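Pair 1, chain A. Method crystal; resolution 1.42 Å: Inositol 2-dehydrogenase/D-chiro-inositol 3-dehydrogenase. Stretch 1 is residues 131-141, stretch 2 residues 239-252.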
# COMPACT_ATOMS: atom_id res chain seq x y z
N GLN A 131 -4.27 19.38 0.29
CA GLN A 131 -5.42 18.53 0.53
C GLN A 131 -5.16 17.41 1.52
O GLN A 131 -5.98 17.15 2.35
CB GLN A 131 -6.01 18.02 -0.78
CG GLN A 131 -6.69 19.14 -1.52
CD GLN A 131 -7.36 18.77 -2.81
OE1 GLN A 131 -7.74 17.64 -3.02
NE2 GLN A 131 -7.57 19.75 -3.65
N GLY A 132 -4.03 16.76 1.40
CA GLY A 132 -3.71 15.67 2.28
C GLY A 132 -3.43 16.06 3.72
O GLY A 132 -3.89 15.45 4.62
N ILE A 133 -2.68 17.13 3.88
CA ILE A 133 -2.37 17.60 5.20
C ILE A 133 -3.63 18.10 5.87
O ILE A 133 -3.86 17.83 7.00
CB ILE A 133 -1.27 18.68 5.13
CG1 ILE A 133 0.04 18.04 4.70
CG2 ILE A 133 -1.10 19.34 6.45
CD1 ILE A 133 1.12 19.01 4.33
N ARG A 134 -4.47 18.78 5.12
CA ARG A 134 -5.72 19.27 5.63
C ARG A 134 -6.64 18.13 6.05
O ARG A 134 -7.27 18.18 7.08
CB ARG A 134 -6.39 20.15 4.58
CG ARG A 134 -7.33 21.17 5.13
CD ARG A 134 -7.81 22.26 4.13
NE ARG A 134 -7.06 23.52 4.25
CZ ARG A 134 -7.06 24.34 5.31
NH1 ARG A 134 -7.76 24.07 6.40
NH2 ARG A 134 -6.33 25.42 5.28
N ALA A 135 -6.66 17.08 5.25
CA ALA A 135 -7.52 15.95 5.56
C ALA A 135 -7.06 15.21 6.80
O ALA A 135 -7.86 14.74 7.55
CB ALA A 135 -7.63 15.02 4.38
N LEU A 136 -5.78 15.13 7.00
CA LEU A 136 -5.28 14.53 8.20
C LEU A 136 -5.65 15.35 9.44
O LEU A 136 -6.07 14.81 10.41
CB LEU A 136 -3.77 14.27 8.09
CG LEU A 136 -3.09 13.50 9.22
CD1 LEU A 136 -1.90 12.81 8.71
CD2 LEU A 136 -2.70 14.37 10.38
N LYS A 137 -5.43 16.65 9.39
CA LYS A 137 -5.82 17.53 10.49
C LYS A 137 -7.29 17.38 10.84
O LYS A 137 -7.63 17.27 11.96
CB LYS A 137 -5.51 18.99 10.18
CG LYS A 137 -6.08 19.89 11.27
CD LYS A 137 -5.85 21.30 11.08
CE LYS A 137 -6.45 22.15 12.23
NZ LYS A 137 -6.45 21.56 13.56
N GLU A 138 -8.13 17.37 9.84
CA GLU A 138 -9.54 17.19 10.06
C GLU A 138 -9.90 15.88 10.71
O GLU A 138 -10.64 15.86 11.63
CB GLU A 138 -10.32 17.40 8.77
CG GLU A 138 -10.26 18.84 8.31
CD GLU A 138 -11.00 19.08 7.02
OE1 GLU A 138 -11.88 18.26 6.71
OE2 GLU A 138 -10.71 20.07 6.33
N LYS A 139 -9.30 14.79 10.26
CA LYS A 139 -9.49 13.52 10.91
C LYS A 139 -9.02 13.52 12.36
O LYS A 139 -9.66 12.99 13.19
CB LYS A 139 -8.81 12.41 10.11
CG LYS A 139 -9.23 11.00 10.41
CD LYS A 139 -10.64 10.75 10.06
CE LYS A 139 -10.96 9.30 10.07
NZ LYS A 139 -12.41 9.09 10.09
N LEU A 140 -7.87 14.11 12.61
CA LEU A 140 -7.34 14.21 13.95
C LEU A 140 -8.33 14.93 14.88
O LEU A 140 -8.60 14.50 15.95
CB LEU A 140 -6.02 14.94 13.92
CG LEU A 140 -5.39 15.25 15.27
CD1 LEU A 140 -5.06 13.98 15.97
CD2 LEU A 140 -4.17 16.11 15.10
N ASP A 141 -8.93 15.98 14.36
CA ASP A 141 -9.84 16.79 15.13
C ASP A 141 -11.17 16.12 15.46
O ASP A 141 -11.88 16.59 16.30
CB ASP A 141 -10.06 18.13 14.44
CG ASP A 141 -8.84 19.03 14.49
OD1 ASP A 141 -7.93 18.75 15.26
OD2 ASP A 141 -8.81 20.00 13.76
N LYS A 239 6.44 13.77 4.75
CA LYS A 239 5.82 12.71 5.52
C LYS A 239 5.32 13.26 6.84
O LYS A 239 5.91 14.13 7.39
CB LYS A 239 6.81 11.57 5.80
CG LYS A 239 7.56 11.03 4.60
CD LYS A 239 8.47 9.92 5.07
CE LYS A 239 9.32 9.34 3.95
NZ LYS A 239 9.97 8.10 4.36
N LEU A 240 4.24 12.72 7.34
CA LEU A 240 3.62 13.19 8.55
C LEU A 240 2.85 12.07 9.21
O LEU A 240 2.06 11.44 8.60
CB LEU A 240 2.68 14.34 8.23
CG LEU A 240 1.89 14.94 9.40
CD1 LEU A 240 2.83 15.55 10.39
CD2 LEU A 240 0.97 15.95 8.87
N GLU A 241 3.14 11.84 10.47
CA GLU A 241 2.52 10.82 11.27
C GLU A 241 2.18 11.41 12.63
O GLU A 241 3.00 11.99 13.26
CB GLU A 241 3.49 9.65 11.44
CG GLU A 241 3.01 8.54 12.26
CD GLU A 241 4.09 7.49 12.52
OE1 GLU A 241 5.24 7.76 12.28
OE2 GLU A 241 3.75 6.41 12.97
N VAL A 242 0.94 11.24 13.05
CA VAL A 242 0.49 11.62 14.36
C VAL A 242 0.18 10.39 15.19
O VAL A 242 -0.59 9.57 14.80
CB VAL A 242 -0.74 12.56 14.30
CG1 VAL A 242 -1.18 12.98 15.71
CG2 VAL A 242 -0.46 13.74 13.47
N ILE A 243 0.84 10.27 16.32
CA ILE A 243 0.62 9.22 17.27
C ILE A 243 -0.34 9.66 18.33
O ILE A 243 -0.03 10.52 19.09
CB ILE A 243 1.92 8.89 18.01
CG1 ILE A 243 3.05 8.64 17.02
CG2 ILE A 243 1.71 7.76 18.97
CD1 ILE A 243 2.82 7.57 16.22
N GLY A 244 -1.48 9.01 18.40
CA GLY A 244 -2.48 9.33 19.37
C GLY A 244 -2.58 8.29 20.46
O GLY A 244 -1.99 7.26 20.39
N GLU A 245 -3.38 8.60 21.45
CA GLU A 245 -3.64 7.70 22.57
C GLU A 245 -4.22 6.37 22.12
O GLU A 245 -3.89 5.38 22.66
CB GLU A 245 -4.59 8.39 23.58
CG GLU A 245 -3.96 9.55 24.26
CD GLU A 245 -4.89 10.36 25.08
OE1 GLU A 245 -6.00 10.57 24.67
OE2 GLU A 245 -4.43 10.81 26.13
N THR A 246 -5.06 6.39 21.09
CA THR A 246 -5.79 5.20 20.73
C THR A 246 -5.60 4.76 19.30
O THR A 246 -6.20 3.81 18.86
CB THR A 246 -7.28 5.36 21.00
OG1 THR A 246 -7.83 6.29 20.09
CG2 THR A 246 -7.54 5.80 22.43
N GLY A 247 -4.77 5.48 18.57
CA GLY A 247 -4.45 5.11 17.23
C GLY A 247 -3.46 6.04 16.61
O GLY A 247 -2.91 6.86 17.27
N GLU A 248 -3.24 5.90 15.31
CA GLU A 248 -2.33 6.74 14.57
C GLU A 248 -2.94 7.23 13.25
O GLU A 248 -3.78 6.59 12.69
CB GLU A 248 -1.01 6.01 14.25
CG GLU A 248 -0.26 5.43 15.41
CD GLU A 248 1.07 4.78 15.02
OE1 GLU A 248 1.35 4.68 13.85
OE2 GLU A 248 1.81 4.38 15.92
N LEU A 249 -2.45 8.36 12.78
CA LEU A 249 -2.79 8.89 11.47
C LEU A 249 -1.56 9.25 10.70
O LEU A 249 -0.68 9.82 11.23
CB LEU A 249 -3.68 10.14 11.58
CG LEU A 249 -5.11 9.94 12.05
CD1 LEU A 249 -5.74 11.20 12.68
CD2 LEU A 249 -5.95 9.42 10.94
N GLN A 250 -1.52 8.90 9.43
CA GLN A 250 -0.42 9.34 8.60
C GLN A 250 -0.84 9.72 7.19
O GLN A 250 -1.84 9.30 6.71
CB GLN A 250 0.74 8.34 8.60
CG GLN A 250 0.55 7.12 7.82
CD GLN A 250 1.77 6.17 7.90
OE1 GLN A 250 2.18 5.77 8.95
NE2 GLN A 250 2.34 5.87 6.77
N LEU A 251 -0.02 10.53 6.55
CA LEU A 251 -0.28 10.89 5.18
C LEU A 251 -0.14 9.69 4.27
O LEU A 251 0.70 8.88 4.48
CB LEU A 251 0.71 11.91 4.73
CG LEU A 251 0.49 13.29 5.26
CD1 LEU A 251 1.59 14.17 4.70
CD2 LEU A 251 -0.83 13.85 4.80
N PRO A 252 -0.99 9.60 3.26
CA PRO A 252 -1.00 8.49 2.34
C PRO A 252 0.14 8.56 1.36
O PRO A 252 0.89 9.51 1.28
CB PRO A 252 -2.29 8.68 1.59
CG PRO A 252 -2.54 10.01 1.63
CD PRO A 252 -2.08 10.51 2.95

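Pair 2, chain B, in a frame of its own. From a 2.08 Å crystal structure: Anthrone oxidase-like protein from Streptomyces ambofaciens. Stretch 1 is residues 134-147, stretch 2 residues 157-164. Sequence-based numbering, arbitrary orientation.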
# COMPACT_ATOMS: atom_id res chain seq x y z
N GLY B 134 -4.06 21.45 0.32
CA GLY B 134 -5.22 20.58 0.48
C GLY B 134 -4.99 19.20 1.10
O GLY B 134 -5.91 18.40 1.16
N GLN B 135 -3.78 18.93 1.58
CA GLN B 135 -3.49 17.60 2.12
C GLN B 135 -4.42 17.16 3.27
O GLN B 135 -4.95 16.03 3.25
CB GLN B 135 -2.03 17.46 2.55
CG GLN B 135 -1.65 16.03 2.90
CD GLN B 135 -0.19 15.85 3.26
OE1 GLN B 135 0.51 15.01 2.69
NE2 GLN B 135 0.28 16.61 4.24
N ASP B 136 -4.62 18.03 4.26
CA ASP B 136 -5.46 17.67 5.40
C ASP B 136 -6.90 17.44 4.98
O ASP B 136 -7.61 16.60 5.53
CB ASP B 136 -5.41 18.73 6.49
CG ASP B 136 -4.09 18.77 7.22
OD1 ASP B 136 -3.41 17.73 7.29
OD2 ASP B 136 -3.74 19.86 7.72
N GLU B 137 -7.33 18.22 4.00
CA GLU B 137 -8.66 18.06 3.45
C GLU B 137 -8.81 16.66 2.83
O GLU B 137 -9.79 15.95 3.09
CB GLU B 137 -8.90 19.15 2.40
CG GLU B 137 -10.14 18.97 1.54
CD GLU B 137 -11.42 19.26 2.30
OE1 GLU B 137 -11.36 19.50 3.53
OE2 GLU B 137 -12.49 19.25 1.65
N ALA B 138 -7.84 16.27 2.02
CA ALA B 138 -7.84 14.95 1.40
C ALA B 138 -7.91 13.83 2.45
O ALA B 138 -8.65 12.87 2.29
CB ALA B 138 -6.59 14.77 0.54
N LEU B 139 -7.11 13.97 3.50
CA LEU B 139 -7.06 12.96 4.55
C LEU B 139 -8.39 12.85 5.27
O LEU B 139 -8.88 11.76 5.56
CB LEU B 139 -5.96 13.31 5.55
CG LEU B 139 -4.52 13.18 5.06
CD1 LEU B 139 -3.55 13.76 6.08
CD2 LEU B 139 -4.21 11.70 4.81
N ASP B 140 -8.98 14.00 5.59
CA ASP B 140 -10.28 14.00 6.24
C ASP B 140 -11.35 13.38 5.36
O ASP B 140 -12.16 12.59 5.82
CB ASP B 140 -10.69 15.41 6.64
CG ASP B 140 -11.90 15.41 7.55
OD1 ASP B 140 -11.74 15.02 8.73
OD2 ASP B 140 -12.99 15.78 7.08
N ALA B 141 -11.35 13.74 4.08
CA ALA B 141 -12.34 13.22 3.14
C ALA B 141 -12.24 11.71 2.97
O ALA B 141 -13.27 11.02 2.93
CB ALA B 141 -12.22 13.91 1.76
N LEU B 142 -11.01 11.20 2.84
CA LEU B 142 -10.79 9.77 2.57
C LEU B 142 -11.08 8.92 3.78
O LEU B 142 -11.58 7.81 3.65
CB LEU B 142 -9.34 9.51 2.11
CG LEU B 142 -8.99 9.92 0.69
CD1 LEU B 142 -7.48 9.89 0.50
CD2 LEU B 142 -9.68 8.97 -0.30
N GLY B 143 -10.75 9.44 4.97
CA GLY B 143 -10.88 8.68 6.20
C GLY B 143 -12.27 8.84 6.79
O GLY B 143 -13.20 8.12 6.40
N PRO B 144 -12.42 9.77 7.74
CA PRO B 144 -13.72 10.03 8.39
C PRO B 144 -14.81 10.29 7.37
O PRO B 144 -15.96 9.90 7.57
CB PRO B 144 -13.46 11.29 9.22
CG PRO B 144 -11.98 11.29 9.47
CD PRO B 144 -11.35 10.64 8.27
N GLY B 145 -14.46 10.94 6.26
CA GLY B 145 -15.42 11.25 5.21
C GLY B 145 -16.08 10.03 4.59
O GLY B 145 -17.18 10.13 4.02
N GLN B 146 -15.43 8.87 4.70
CA GLN B 146 -15.96 7.65 4.09
C GLN B 146 -16.42 6.59 5.10
O GLN B 146 -16.31 5.38 4.85
CB GLN B 146 -14.94 7.08 3.11
CG GLN B 146 -14.59 8.06 2.00
CD GLN B 146 -13.91 7.39 0.82
OE1 GLN B 146 -14.52 7.23 -0.24
NE2 GLN B 146 -12.66 7.00 0.99
N ALA B 147 -16.95 7.03 6.22
CA ALA B 147 -17.52 6.11 7.19
C ALA B 147 -18.57 5.21 6.53
O ALA B 147 -18.78 4.07 6.95
CB ALA B 147 -18.12 6.87 8.38
N ALA B 157 -12.23 -3.37 4.90
CA ALA B 157 -11.42 -2.43 5.67
C ALA B 157 -10.80 -1.33 4.81
O ALA B 157 -10.67 -1.48 3.58
CB ALA B 157 -10.31 -3.18 6.45
N HIS B 158 -10.43 -0.23 5.46
CA HIS B 158 -9.83 0.91 4.76
C HIS B 158 -8.75 1.53 5.62
O HIS B 158 -8.99 1.88 6.79
CB HIS B 158 -10.87 1.98 4.41
CG HIS B 158 -10.35 3.06 3.50
ND1 HIS B 158 -10.80 4.36 3.55
CD2 HIS B 158 -9.42 3.02 2.51
CE1 HIS B 158 -10.17 5.08 2.63
NE2 HIS B 158 -9.34 4.28 1.98
N VAL B 159 -7.56 1.66 5.04
CA VAL B 159 -6.45 2.37 5.67
C VAL B 159 -6.15 3.64 4.87
O VAL B 159 -6.03 3.59 3.64
CB VAL B 159 -5.18 1.49 5.69
CG1 VAL B 159 -4.04 2.24 6.36
CG2 VAL B 159 -5.45 0.15 6.39
N VAL B 160 -6.02 4.76 5.56
CA VAL B 160 -5.63 6.01 4.90
C VAL B 160 -4.27 6.41 5.42
O VAL B 160 -4.09 6.54 6.63
CB VAL B 160 -6.64 7.16 5.16
CG1 VAL B 160 -6.19 8.46 4.48
CG2 VAL B 160 -8.04 6.76 4.69
N LEU B 161 -3.32 6.60 4.52
CA LEU B 161 -1.98 6.99 4.93
C LEU B 161 -1.65 8.41 4.47
O LEU B 161 -2.01 8.83 3.36
CB LEU B 161 -0.94 6.03 4.35
CG LEU B 161 -1.19 4.53 4.52
CD1 LEU B 161 -0.12 3.72 3.78
CD2 LEU B 161 -1.16 4.21 5.98
N LYS B 162 -0.95 9.13 5.34
CA LYS B 162 -0.41 10.45 5.01
C LYS B 162 1.03 10.31 4.56
O LYS B 162 1.86 9.78 5.30
CB LYS B 162 -0.45 11.35 6.25
CG LYS B 162 0.17 12.73 6.01
CD LYS B 162 0.26 13.55 7.31
CE LYS B 162 0.83 14.94 7.04
NZ LYS B 162 0.94 15.77 8.28
N GLY B 163 1.32 10.78 3.36
CA GLY B 163 2.66 10.71 2.84
C GLY B 163 3.58 11.66 3.59
O GLY B 163 3.26 12.84 3.73
N LEU B 164 4.71 11.13 4.06
CA LEU B 164 5.73 11.92 4.77
C LEU B 164 6.84 12.42 3.84
O LEU B 164 7.24 13.58 3.88
CB LEU B 164 6.35 11.09 5.90
CG LEU B 164 5.37 10.76 7.02
CD1 LEU B 164 6.09 10.15 8.22
CD2 LEU B 164 4.59 12.01 7.41
O HOH W 1 -12.60 5.40 5.52

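What backbone arrangement do the two pairs share? In each, a helix lies across a strand that runs nearly antiparallel to it: in pair 1 the helix and strand 248-250 make an angle of 166° with axes 8.9 Å apart, and in pair 2 the values are 172° and 9.0 Å. Fourteen central residues superpose with an RMSD of 1.0 Å. The match is tightest on the strand, where A:Leu249 falls on B:Val160 and A:Glu248 on B:Val159. In pair 1 the second stretch also includes strand 239-244, hydrogen-bonded to strand 248-250 and running almost parallel to the helix.

Which side chains fill the centre of the contact? A:Leu136 and B:Leu139 occupy the same helix position, but their rotamers differ, with chi1 t in pair 1 and m in pair 2. A:Leu136 points toward the strands and reaches both of them, its CD2 lying 3.9 Å from CG2 of A:Val242 and its CD1 3.6 Å from the backbone C of A:Gln250. B:Leu139 starts sideways and its end comes nearer, placing CD2 3.8 Å from CG1 of B:Val160 and CD1 3.9 Å from CG of B:Lys162. The same leucine position thus lies at the centre of both contacts, although its CA-to-CB bond sets out differently; other helix residues contribute around it.

How is the strand position opposite the helix filled? A:Leu249 spreads along the helix: its CD2 is 3.7 Å from CG of A:Lys139, and its CD1 is 4.0 Å from CB of A:Leu140. The matching B:Val160 is shorter, and the helix ends beside it. Its CG2 lies 3.7 Å from CA of B:Gly143, the first residue to leave helical phi/psi and the match of A:Leu140, and 4.0 Å from CB of B:Leu142, the match of A:Lys139. A bare glycine backbone therefore meets the valine where pair 1 has a leucine.

What happens toward the two ends? At the start of the helix the solutions differ: in pair 1 A:Leu251 brings CD2 to 3.5 Å from O of the side-chain-free A:Gly132, whereas in pair 2 both positions carry long side chains, B:Gln135 and B:Lys162, which lie against each other. Beyond the helix in pair 2, B:His158, matched to A:Gly247, sets its ring edge toward the backbone, with CE1 3.2 Å from O of B:Leu142. A water hydrogen-bonds to both B:Gly143 O and B:His158 ND1, at 2.9 Å each, and so links the stretches, between which neither pair has a direct hydrogen bond.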